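Local coordinates for protein adenylyltransferase (Bartonella henselae str. Houston-1, PDB 5NH2) that transfers AMP from ATP to tyrosine or threonine residues of host target proteins through its Fic domain, as part of bacterial virulence, at residues 180-185 with 235-240; 188-193 with 200-205. All blocks are in the same frame, centred on the assembly; numbering follows the deposited sequence.

Contact 1: 180-185 with 235-240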
loop_
_atom_site.group_PDB
_atom_site.type_symbol
_atom_site.label_atom_id
_atom_site.label_comp_id
_atom_site.label_asym_id
_atom_site.label_seq_id
_atom_site.Cartn_x
_atom_site.Cartn_y
_atom_site.Cartn_z
ATOM N N LEU A 180 -1.176 7.076 -3.090
ATOM C CA LEU A 180 -0.670 7.953 -4.135
ATOM C C LEU A 180 0.420 7.285 -4.970
ATOM O O LEU A 180 0.949 7.927 -5.898
ATOM C CB LEU A 180 -0.142 9.253 -3.523
ATOM C CG LEU A 180 -1.156 10.002 -2.653
ATOM C CD1 LEU A 180 -0.617 11.393 -2.323
ATOM C CD2 LEU A 180 -2.531 10.117 -3.302
ATOM N N ILE A 181 0.738 6.021 -4.663
ATOM C CA ILE A 181 1.856 5.272 -5.262
ATOM C C ILE A 181 1.280 4.231 -6.206
ATOM O O ILE A 181 0.488 3.398 -5.764
ATOM C CB ILE A 181 2.694 4.570 -4.179
ATOM C CG1 ILE A 181 3.410 5.607 -3.311
ATOM C CG2 ILE A 181 3.666 3.519 -4.802
ATOM C CD1 ILE A 181 4.165 6.615 -4.127
ATOM N N THR A 182 1.701 4.236 -7.476
ATOM C CA THR A 182 1.283 3.217 -8.451
ATOM C C THR A 182 2.047 1.883 -8.290
ATOM O O THR A 182 3.154 1.820 -7.742
ATOM C CB THR A 182 1.490 3.685 -9.901
ATOM O OG1 THR A 182 2.901 3.800 -10.178
ATOM C CG2 THR A 182 0.758 4.996 -10.222
ATOM N N LYS A 183 1.446 0.819 -8.832
ATOM C CA LYS A 183 2.040 -0.505 -8.775
ATOM C C LYS A 183 3.426 -0.513 -9.425
ATOM O O LYS A 183 4.384 -1.117 -8.904
ATOM C CB LYS A 183 1.093 -1.510 -9.446
ATOM C CG LYS A 183 1.541 -3.017 -9.288
ATOM C CD LYS A 183 0.365 -4.028 -9.463
ATOM C CE LYS A 183 0.856 -5.338 -10.027
ATOM N NZ LYS A 183 1.509 -6.228 -9.021
ATOM N N GLU A 184 3.545 0.192 -10.537
ATOM C CA GLU A 184 4.821 0.359 -11.222
ATOM C C GLU A 184 5.888 0.995 -10.323
ATOM O O GLU A 184 7.019 0.485 -10.226
ATOM C CB GLU A 184 4.597 1.209 -12.475
ATOM C CG GLU A 184 5.878 1.547 -13.242
ATOM C CD GLU A 184 6.510 0.315 -13.908
ATOM O OE1 GLU A 184 5.872 -0.772 -13.965
ATOM O OE2 GLU A 184 7.658 0.446 -14.385
ATOM N N ARG A 185 5.567 2.144 -9.704
ATOM C CA ARG A 185 6.575 2.869 -8.921
ATOM C C ARG A 185 7.014 2.048 -7.707
ATOM O O ARG A 185 8.217 1.950 -7.427
ATOM C CB ARG A 185 6.047 4.247 -8.491
ATOM C CG ARG A 185 7.038 5.038 -7.582
ATOM C CD ARG A 185 6.477 6.377 -7.056
ATOM N NE ARG A 185 7.561 7.264 -6.621
ATOM C CZ ARG A 185 7.420 8.512 -6.145
ATOM N NH1 ARG A 185 6.217 9.078 -5.993
ATOM N NH2 ARG A 185 8.504 9.201 -5.795
ATOM N N ARG A 235 2.147 2.929 -14.770
ATOM C CA ARG A 235 3.111 3.959 -15.131
ATOM C C ARG A 235 3.783 4.573 -13.890
ATOM O O ARG A 235 3.167 4.689 -12.815
ATOM C CB ARG A 235 2.429 5.076 -15.943
ATOM C CG ARG A 235 1.855 4.595 -17.234
ATOM C CD ARG A 235 2.979 4.391 -18.188
ATOM N NE ARG A 235 2.568 4.127 -19.571
ATOM C CZ ARG A 235 1.910 4.984 -20.360
ATOM N NH1 ARG A 235 1.524 6.194 -19.918
ATOM N NH2 ARG A 235 1.622 4.614 -21.601
ATOM N N PRO A 236 5.038 5.008 -14.025
ATOM C CA PRO A 236 5.644 5.837 -12.981
ATOM C C PRO A 236 4.923 7.176 -12.869
ATOM O O PRO A 236 4.638 7.835 -13.877
ATOM C CB PRO A 236 7.102 5.999 -13.450
ATOM C CG PRO A 236 7.119 5.628 -14.890
ATOM C CD PRO A 236 5.956 4.723 -15.152
ATOM N N VAL A 237 4.590 7.545 -11.629
ATOM C CA VAL A 237 3.966 8.823 -11.269
ATOM C C VAL A 237 4.722 9.352 -10.058
ATOM O O VAL A 237 4.809 8.669 -9.032
ATOM C CB VAL A 237 2.463 8.682 -10.943
ATOM C CG1 VAL A 237 1.812 10.056 -10.611
ATOM C CG2 VAL A 237 1.742 8.019 -12.126
ATOM N N MET A 238 5.337 10.517 -10.187
ATOM C CA MET A 238 6.096 11.022 -9.061
ATOM C C MET A 238 6.174 12.529 -9.158
ATOM O O MET A 238 5.883 13.137 -10.203
ATOM C CB MET A 238 7.504 10.432 -8.986
ATOM C CG MET A 238 8.250 10.631 -10.237
ATOM S SD MET A 238 9.535 9.397 -10.428
ATOM C CE MET A 238 10.162 9.913 -12.006
ATOM N N VAL A 239 6.555 13.114 -8.041
ATOM C CA VAL A 239 6.694 14.547 -7.952
ATOM C C VAL A 239 8.135 14.887 -8.254
ATOM O O VAL A 239 9.051 14.227 -7.747
ATOM C CB VAL A 239 6.267 15.039 -6.573
ATOM C CG1 VAL A 239 6.748 16.483 -6.321
ATOM C CG2 VAL A 239 4.742 14.930 -6.495
ATOM N N ALA A 240 8.335 15.891 -9.107
ATOM C CA ALA A 240 9.674 16.320 -9.469
ATOM C C ALA A 240 10.535 16.540 -8.232
ATOM O O ALA A 240 10.083 17.118 -7.238
ATOM C CB ALA A 240 9.589 17.610 -10.283
HETATM O O HOH W 1 3.262 7.268 -7.242
#

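Contact 2: 188-193 with 200-205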
loop_
_atom_site.group_PDB
_atom_site.type_symbol
_atom_site.label_atom_id
_atom_site.label_comp_id
_atom_site.label_asym_id
_atom_site.label_seq_id
_atom_site.Cartn_x
_atom_site.Cartn_y
_atom_site.Cartn_z
ATOM N N VAL A 188 9.535 -0.521 -8.978
ATOM C CA VAL A 188 10.822 0.120 -9.284
ATOM C C VAL A 188 11.611 0.384 -7.987
ATOM O O VAL A 188 12.811 0.082 -7.897
ATOM C CB VAL A 188 10.595 1.435 -10.079
ATOM C CG1 VAL A 188 11.873 2.237 -10.178
ATOM C CG2 VAL A 188 10.034 1.214 -11.505
ATOM N N ALA A 189 10.951 0.981 -6.979
ATOM C CA ALA A 189 11.622 1.328 -5.713
ATOM C C ALA A 189 12.154 0.078 -5.011
ATOM O O ALA A 189 13.326 0.030 -4.613
ATOM C CB ALA A 189 10.672 2.120 -4.772
ATOM N N SER A 190 11.306 -0.956 -4.878
ATOM C CA SER A 190 11.717 -2.160 -4.156
ATOM C C SER A 190 12.873 -2.858 -4.854
ATOM O O SER A 190 13.818 -3.298 -4.193
ATOM C CB SER A 190 10.552 -3.162 -4.027
ATOM O OG SER A 190 9.382 -2.524 -3.563
ATOM N N VAL A 191 12.810 -3.004 -6.187
ATOM C CA VAL A 191 13.908 -3.742 -6.793
ATOM C C VAL A 191 15.164 -2.884 -6.849
ATOM O O VAL A 191 16.286 -3.423 -6.818
ATOM C CB VAL A 191 13.571 -4.368 -8.175
ATOM C CG1 VAL A 191 12.070 -4.724 -8.352
ATOM C CG2 VAL A 191 14.244 -3.654 -9.366
ATOM N N ALA A 192 15.032 -1.550 -6.898
ATOM C CA ALA A 192 16.246 -0.746 -6.731
ATOM C C ALA A 192 16.911 -1.096 -5.405
ATOM O O ALA A 192 18.121 -1.337 -5.366
ATOM C CB ALA A 192 15.955 0.751 -6.823
ATOM N N VAL A 193 16.121 -1.245 -4.324
ATOM C CA VAL A 193 16.736 -1.665 -3.060
ATOM C C VAL A 193 17.356 -3.056 -3.195
ATOM O O VAL A 193 18.538 -3.265 -2.906
ATOM C CB VAL A 193 15.720 -1.673 -1.903
ATOM C CG1 VAL A 193 16.472 -2.106 -0.643
ATOM C CG2 VAL A 193 15.073 -0.323 -1.682
ATOM N N GLU A 200 17.785 5.619 -3.221
ATOM C CA GLU A 200 17.153 6.865 -3.676
ATOM C C GLU A 200 15.715 6.688 -4.107
ATOM O O GLU A 200 14.842 7.372 -3.528
ATOM C CB GLU A 200 17.972 7.505 -4.803
ATOM C CG GLU A 200 18.812 8.620 -4.296
ATOM C CD GLU A 200 19.756 9.120 -5.342
ATOM O OE1 GLU A 200 20.886 9.529 -4.987
ATOM O OE2 GLU A 200 19.358 9.076 -6.524
ATOM N N PRO A 201 15.356 5.795 -5.046
ATOM C CA PRO A 201 13.938 5.693 -5.443
ATOM C C PRO A 201 13.007 5.522 -4.254
ATOM O O PRO A 201 11.974 6.188 -4.209
ATOM C CB PRO A 201 13.925 4.484 -6.393
ATOM C CG PRO A 201 15.314 4.416 -6.935
ATOM C CD PRO A 201 16.200 4.828 -5.792
ATOM N N MET A 202 13.373 4.687 -3.271
ATOM C CA MET A 202 12.544 4.507 -2.078
ATOM C C MET A 202 12.474 5.770 -1.209
ATOM O O MET A 202 11.386 6.155 -0.743
ATOM C CB MET A 202 13.041 3.328 -1.248
ATOM C CG MET A 202 11.997 2.943 -0.167
ATOM S SD MET A 202 10.433 2.165 -0.763
ATOM C CE MET A 202 11.062 0.510 -1.168
ATOM N N GLN A 203 13.614 6.430 -0.980
ATOM C CA GLN A 203 13.595 7.720 -0.282
ATOM C C GLN A 203 12.686 8.752 -0.990
ATOM O O GLN A 203 11.964 9.510 -0.328
ATOM C CB GLN A 203 15.042 8.262 -0.147
ATOM C CG GLN A 203 15.996 7.453 0.771
ATOM C CD GLN A 203 17.501 7.658 0.419
ATOM O OE1 GLN A 203 17.822 8.270 -0.596
ATOM N NE2 GLN A 203 18.413 7.145 1.267
ATOM N N HIS A 204 12.716 8.801 -2.333
ATOM C CA HIS A 204 11.878 9.727 -3.105
ATOM C C HIS A 204 10.392 9.357 -2.990
ATOM O O HIS A 204 9.528 10.236 -2.767
ATOM C CB HIS A 204 12.359 9.728 -4.563
ATOM C CG HIS A 204 11.594 10.645 -5.472
ATOM N ND1 HIS A 204 11.636 10.531 -6.850
ATOM C CD2 HIS A 204 10.778 11.698 -5.210
ATOM C CE1 HIS A 204 10.869 11.463 -7.396
ATOM N NE2 HIS A 204 10.333 12.181 -6.422
ATOM N N LEU A 205 10.100 8.045 -3.054
ATOM C CA LEU A 205 8.770 7.531 -2.752
ATOM C C LEU A 205 8.255 8.046 -1.400
ATOM O O LEU A 205 7.180 8.662 -1.344
ATOM C CB LEU A 205 8.788 5.995 -2.786
ATOM C CG LEU A 205 7.429 5.263 -2.794
ATOM C CD1 LEU A 205 7.558 3.909 -3.462
ATOM C CD2 LEU A 205 6.891 5.059 -1.432
HETATM O O HOH W 2 14.899 2.449 -3.701
#

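Contact 1: 180-185 with 235-240
Met-238 CB sits over the centre of one face of the Arg-185 guanidinium, 3.4 Å from Arg-185 CZ, while a water oxygen lies at the edge, in the plane of the group. The Arg-185 chain, extended from CG to NE, passes Val-237 with its CD 3.5 Å from Val-237 O. The end of the side chain is anchored by a salt bridge from Arg-185 NH1 to Asp-208, whose carboxylate also accepts the backbone N-H of Val-239, so one acid ties the arginine and the strand together. The water at the guanidinium edge donates to Val-237 O (2.7 Å) and to Leu-180 O, bridging the two backbones.

Thr-182 is the N-cap of helix 183-196. With chi1 at 68° its OG1 stands between the backbone N and the carbonyl carbon, where it accepts from Arg-185 N at 3.2 Å and donates to Arg-235 O at 2.8 Å. The donor is tilted 31° from that carbonyl's plane. The hydroxyl thus caps the Fic-domain helix and at the same time holds the residues leading into strand 237-239, one of the two outermost strands, within this chain, of the mixed sheet of the OB-type intracellular delivery domain.

The methyl of Thr-182 turns to the valine: CG2 meets Val-237 CG2 at 3.7 Å, the two side chains crossing at about a right angle. On the partly exposed side, Glu-184 lies alongside Pro-236, its CG 3.7 Å from Pro-236 CD, and the chain bends at chi2 (69°) beyond this apolar contact.

Contact 2: 188-193 with 200-205
Met-202 N and Ala-189 O are joined by one water, which accepts from the amide at 2.7 Å and donates to the carbonyl at 3.0 Å. Ala-189 O also takes the ordinary helical bond from Val-193 N, so two donors grip it. No direct hydrogen bond joins 188-193 to 200-205; the rest of the contact is apolar.

Its centre is the methyl of Ala-189, which touches Leu-205 CD1 at 3.8 Å and Met-202 CE at 4.0 Å. The Met-202 chain leaves with CG anti to the backbone N (chi1 -168°), then bends at chi2 and chi3, and CE ends among Ala-189 CB, the backbone N of Ser-190 and Val-193 CG2. One turn along from Ala-189, Ala-192 CB meets CG of Pro-201, in the first turn of helix 200-208, at 3.7 Å. The axes of the two short segments come within 8.1 Å, with 142° between their N-to-C directions, consistent with small alanines facing the partner.

Ser-190 OG bonds back to Met-186 O in its own helix. The segments form a helical hairpin of the Fic domain; Asn-145 of helix 133-150 touches both Val-193 and Met-202, and His-204, on helix 200-208, bonds to Val-239 O of strand 237-239.

How the contacts relate
The two contacts have centres about 11 Å apart and share helix 183-196: contact 1 uses its N-terminal end and contact 2 its middle. The order along the chain is 180-185, 188-193, 200-205, 235-240, and the chain thus passes through both segments of contact 2 between the two segments of contact 1. They also touch directly, Ile-181 CD1 packing on Leu-205 CG at 3.8 Å. Contact 2 lies within the Fic domain, whereas contact 1 joins that domain to the intracellular delivery domain; helix 183-196 thus takes part both in packing within the Fic domain and in the interface with the intracellular delivery domain.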